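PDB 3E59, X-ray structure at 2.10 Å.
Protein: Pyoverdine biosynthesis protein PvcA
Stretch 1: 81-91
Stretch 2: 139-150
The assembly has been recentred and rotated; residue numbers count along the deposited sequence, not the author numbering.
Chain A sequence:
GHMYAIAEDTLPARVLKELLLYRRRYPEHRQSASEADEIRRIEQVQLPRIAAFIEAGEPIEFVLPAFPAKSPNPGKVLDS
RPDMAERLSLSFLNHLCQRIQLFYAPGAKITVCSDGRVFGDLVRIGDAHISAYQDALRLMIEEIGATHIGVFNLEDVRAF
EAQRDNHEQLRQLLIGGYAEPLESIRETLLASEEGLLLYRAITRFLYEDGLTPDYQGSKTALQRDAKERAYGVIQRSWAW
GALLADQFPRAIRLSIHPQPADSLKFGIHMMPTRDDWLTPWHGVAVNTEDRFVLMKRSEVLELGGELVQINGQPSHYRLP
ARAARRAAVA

Stretch 1 81-91: RPDMAERLSLS
Stretch 2 (139-150) LMIEEIGATHIG

Stretch 1 enters as an extended loop, R81 to D83, and is helical from M84 to S91, in a helix that continues later in the chain. Stretch 2 opens in a helix that began earlier in the chain, turns through G145 to H148, and enters a strand at I149 (phi/psi -113/116). M84 to S91 and L139 to I141 lie near -65/-40; E143 is -77/-22 and I144 -79/-17. The axes of helices 84-91 and 139-144 approach to 10.0 Å, and their N-to-C directions differ by 59°. In register, R87 CA lies 6.7 Å from M140 CA, L90 CA 7.0 Å from I141 CA, and S91 CA 6.7 Å from I144 CA. The two stretches bury 502 Å² between them.

R81 (phi/psi -91/156) makes no contact with stretch 2. P82 (-55/143) points toward stretch 2, and P82 CB packs 3.8 Å from M140 CE. D83 (-135/-158, chi1 p) points away and caps the helix: A85 N donates to D83 OD1 at 3.0 Å. D83 N in turn donates to E86 OE1 at 3.0 Å, nearly straight at 175°. D83 O lies 3.6 Å from M140 CE and also accepts from R87 N at 2.9 Å, the first turn of the helix.

M84 (t, p, p) and A85 point away. E86 (m, p) leaves sideways with its end leading away, so the carboxylate reaches back to D83 N while E86 CB stays 3.8 Å from M140 SD.

R87 (t, t, m, chi4 -92°) starts sideways, but its end comes nearer to stretch 2. The guanidinium forms a salt bridge with E143 (p, t). R87 NH1 donates to E143 OE2 at 2.7 Å and R87 NH2 to the same oxygen at 2.8 Å; the angles, 142° and 136°, are bent, with one oxygen serving both nitrogens. E143 OE2 sits at the guanidinium edge, near its plane. M140 CE covers one face, 3.5 Å from R87 NH2. Lower on the chain, R87 CG meets I144 CG2 at 3.8 Å.

M140 (t, t, m) points toward stretch 1 and has the largest covered area, 122 Å². Its chain is extended as far as SD; chi3 m turns CE aside. SD and CE lie among P82, E86, R87 and L90.

L88 points away. S89 (m) turns sideways and donates from S89 OG to A85 O at 2.8 Å.

L90 (m, t) points toward stretch 2. L90 CD1 lies 4.0 Å from M140 SD and 4.2 Å from I141 CG1. L90 CB is 3.9 Å from I144 CD1, and L90 CD2 is 4.4 Å from I149 CG2. I141 and I149 are m, t and m, m; I144 is p, t.

S91 (t) is sideways; S91 N lies 3.6 Å from I144 CD1. Beyond I144, G145 takes positive phi (85/27).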

# COMPACT_ATOMS: atom_id res chain seq x y z
N ARG A 81 13.26 -5.59 -8.28
CA ARG A 81 12.36 -5.01 -9.27
C ARG A 81 10.92 -5.50 -9.06
O ARG A 81 10.71 -6.56 -8.49
CB ARG A 81 12.86 -5.30 -10.69
CG ARG A 81 12.96 -6.77 -11.02
CD ARG A 81 13.73 -7.01 -12.31
NE ARG A 81 14.07 -8.42 -12.45
CZ ARG A 81 15.30 -8.92 -12.44
NH1 ARG A 81 16.35 -8.11 -12.33
NH2 ARG A 81 15.48 -10.22 -12.57
N PRO A 82 9.93 -4.72 -9.53
CA PRO A 82 8.54 -5.21 -9.57
C PRO A 82 8.43 -6.54 -10.33
O PRO A 82 9.13 -6.74 -11.32
CB PRO A 82 7.80 -4.11 -10.33
CG PRO A 82 8.65 -2.92 -10.30
CD PRO A 82 10.06 -3.36 -10.08
N ASP A 83 7.56 -7.44 -9.86
CA ASP A 83 7.40 -8.74 -10.52
C ASP A 83 5.92 -9.12 -10.67
O ASP A 83 5.05 -8.24 -10.65
CB ASP A 83 8.25 -9.84 -9.83
CG ASP A 83 7.86 -10.09 -8.37
OD1 ASP A 83 6.70 -9.91 -7.97
OD2 ASP A 83 8.74 -10.49 -7.59
N MET A 84 5.65 -10.41 -10.83
CA MET A 84 4.26 -10.88 -11.00
C MET A 84 3.30 -10.43 -9.87
O MET A 84 2.13 -10.16 -10.10
CB MET A 84 4.24 -12.41 -11.20
CG MET A 84 2.88 -12.97 -11.59
SD MET A 84 2.30 -12.49 -13.23
CE MET A 84 3.20 -13.65 -14.24
N ALA A 85 3.82 -10.31 -8.66
CA ALA A 85 3.00 -9.78 -7.56
C ALA A 85 2.54 -8.33 -7.81
O ALA A 85 1.35 -8.03 -7.69
CB ALA A 85 3.74 -9.91 -6.23
N GLU A 86 3.47 -7.43 -8.17
CA GLU A 86 3.08 -6.07 -8.57
C GLU A 86 2.17 -6.08 -9.79
O GLU A 86 1.18 -5.34 -9.83
CB GLU A 86 4.29 -5.20 -8.89
CG GLU A 86 4.96 -4.55 -7.70
CD GLU A 86 5.93 -5.48 -7.00
OE1 GLU A 86 6.03 -6.66 -7.40
OE2 GLU A 86 6.60 -5.02 -6.08
N ARG A 87 2.51 -6.92 -10.77
CA ARG A 87 1.83 -6.93 -12.07
C ARG A 87 0.35 -7.25 -11.92
O ARG A 87 -0.50 -6.54 -12.45
CB ARG A 87 2.49 -7.89 -13.05
CG ARG A 87 1.74 -7.98 -14.40
CD ARG A 87 2.48 -8.86 -15.39
NE ARG A 87 3.93 -8.60 -15.41
CZ ARG A 87 4.53 -7.74 -16.22
NH1 ARG A 87 3.83 -7.01 -17.09
NH2 ARG A 87 5.85 -7.59 -16.16
N LEU A 88 0.06 -8.32 -11.19
CA LEU A 88 -1.33 -8.73 -10.98
C LEU A 88 -2.08 -7.76 -10.08
O LEU A 88 -3.29 -7.58 -10.23
CB LEU A 88 -1.39 -10.14 -10.42
CG LEU A 88 -0.97 -11.24 -11.40
CD1 LEU A 88 -0.77 -12.52 -10.64
CD2 LEU A 88 -2.03 -11.42 -12.50
N SER A 89 -1.38 -7.14 -9.13
CA SER A 89 -2.00 -6.13 -8.27
C SER A 89 -2.41 -4.89 -9.07
O SER A 89 -3.52 -4.36 -8.90
CB SER A 89 -1.08 -5.75 -7.11
OG SER A 89 -0.82 -6.87 -6.30
N LEU A 90 -1.50 -4.41 -9.92
CA LEU A 90 -1.79 -3.23 -10.74
C LEU A 90 -2.88 -3.51 -11.77
O LEU A 90 -3.69 -2.63 -12.10
CB LEU A 90 -0.52 -2.72 -11.44
CG LEU A 90 0.57 -2.13 -10.53
CD1 LEU A 90 1.92 -2.13 -11.25
CD2 LEU A 90 0.17 -0.73 -10.05
N SER A 91 -2.88 -4.73 -12.30
CA SER A 91 -3.90 -5.13 -13.26
C SER A 91 -5.27 -5.18 -12.57
O SER A 91 -6.28 -4.74 -13.13
CB SER A 91 -3.53 -6.46 -13.90
OG SER A 91 -4.52 -6.85 -14.82
N LEU A 139 6.59 1.45 -16.21
CA LEU A 139 6.77 0.64 -17.40
C LEU A 139 5.82 -0.56 -17.35
O LEU A 139 5.25 -0.95 -18.37
CB LEU A 139 8.24 0.19 -17.50
CG LEU A 139 8.93 0.05 -18.85
CD1 LEU A 139 8.54 1.15 -19.85
CD2 LEU A 139 10.44 0.03 -18.65
N MET A 140 5.64 -1.11 -16.16
CA MET A 140 4.73 -2.23 -15.94
C MET A 140 3.28 -1.81 -16.19
O MET A 140 2.50 -2.56 -16.77
CB MET A 140 4.89 -2.79 -14.53
CG MET A 140 4.10 -4.04 -14.25
SD MET A 140 4.55 -4.77 -12.67
CE MET A 140 5.95 -5.79 -13.16
N ILE A 141 2.93 -0.60 -15.76
CA ILE A 141 1.61 -0.05 -16.02
C ILE A 141 1.32 0.01 -17.53
O ILE A 141 0.25 -0.40 -17.97
CB ILE A 141 1.41 1.34 -15.32
CG1 ILE A 141 1.34 1.15 -13.80
CG2 ILE A 141 0.12 2.03 -15.82
CD1 ILE A 141 1.39 2.43 -12.98
N GLU A 142 2.29 0.50 -18.30
CA GLU A 142 2.16 0.57 -19.76
C GLU A 142 1.97 -0.78 -20.43
O GLU A 142 1.13 -0.92 -21.31
CB GLU A 142 3.34 1.31 -20.40
CG GLU A 142 3.55 2.74 -19.93
CD GLU A 142 2.45 3.68 -20.38
OE1 GLU A 142 2.51 4.15 -21.54
OE2 GLU A 142 1.53 3.97 -19.57
N GLU A 143 2.75 -1.78 -20.01
CA GLU A 143 2.68 -3.08 -20.68
C GLU A 143 1.47 -3.97 -20.33
O GLU A 143 1.10 -4.85 -21.10
CB GLU A 143 4.00 -3.83 -20.57
CG GLU A 143 4.25 -4.54 -19.30
CD GLU A 143 5.68 -5.05 -19.23
OE1 GLU A 143 6.58 -4.43 -19.85
OE2 GLU A 143 5.92 -6.07 -18.56
N ILE A 144 0.85 -3.73 -19.18
CA ILE A 144 -0.42 -4.39 -18.90
C ILE A 144 -1.55 -3.69 -19.63
O ILE A 144 -2.62 -4.27 -19.79
CB ILE A 144 -0.73 -4.55 -17.37
CG1 ILE A 144 -1.08 -3.22 -16.71
CG2 ILE A 144 0.40 -5.28 -16.65
CD1 ILE A 144 -1.27 -3.31 -15.17
N GLY A 145 -1.31 -2.45 -20.08
CA GLY A 145 -2.29 -1.68 -20.84
C GLY A 145 -3.26 -0.95 -19.92
O GLY A 145 -4.39 -0.66 -20.31
N ALA A 146 -2.80 -0.64 -18.71
CA ALA A 146 -3.63 0.02 -17.72
C ALA A 146 -3.71 1.50 -18.04
O ALA A 146 -2.69 2.18 -18.11
CB ALA A 146 -3.09 -0.21 -16.34
N THR A 147 -4.93 2.00 -18.26
CA THR A 147 -5.12 3.40 -18.55
C THR A 147 -5.78 4.19 -17.41
O THR A 147 -5.92 5.42 -17.50
CB THR A 147 -5.95 3.60 -19.84
OG1 THR A 147 -7.28 3.11 -19.61
CG2 THR A 147 -5.34 2.87 -21.03
N HIS A 148 -6.20 3.51 -16.34
CA HIS A 148 -6.91 4.20 -15.24
C HIS A 148 -6.04 4.34 -14.00
O HIS A 148 -6.50 4.75 -12.94
CB HIS A 148 -8.23 3.51 -14.93
CG HIS A 148 -9.10 3.30 -16.15
ND1 HIS A 148 -9.36 2.05 -16.67
CD2 HIS A 148 -9.70 4.18 -16.97
CE1 HIS A 148 -10.10 2.17 -17.75
NE2 HIS A 148 -10.33 3.46 -17.96
N ILE A 149 -4.77 3.99 -14.17
CA ILE A 149 -3.79 3.99 -13.09
C ILE A 149 -2.76 5.08 -13.35
O ILE A 149 -2.03 5.03 -14.34
CB ILE A 149 -3.10 2.59 -12.92
CG1 ILE A 149 -4.14 1.49 -12.76
CG2 ILE A 149 -2.15 2.57 -11.71
CD1 ILE A 149 -5.20 1.74 -11.66
N GLY A 150 -2.72 6.07 -12.47
CA GLY A 150 -1.67 7.09 -12.52
C GLY A 150 -0.66 6.91 -11.40
O GLY A 150 -0.91 6.16 -10.46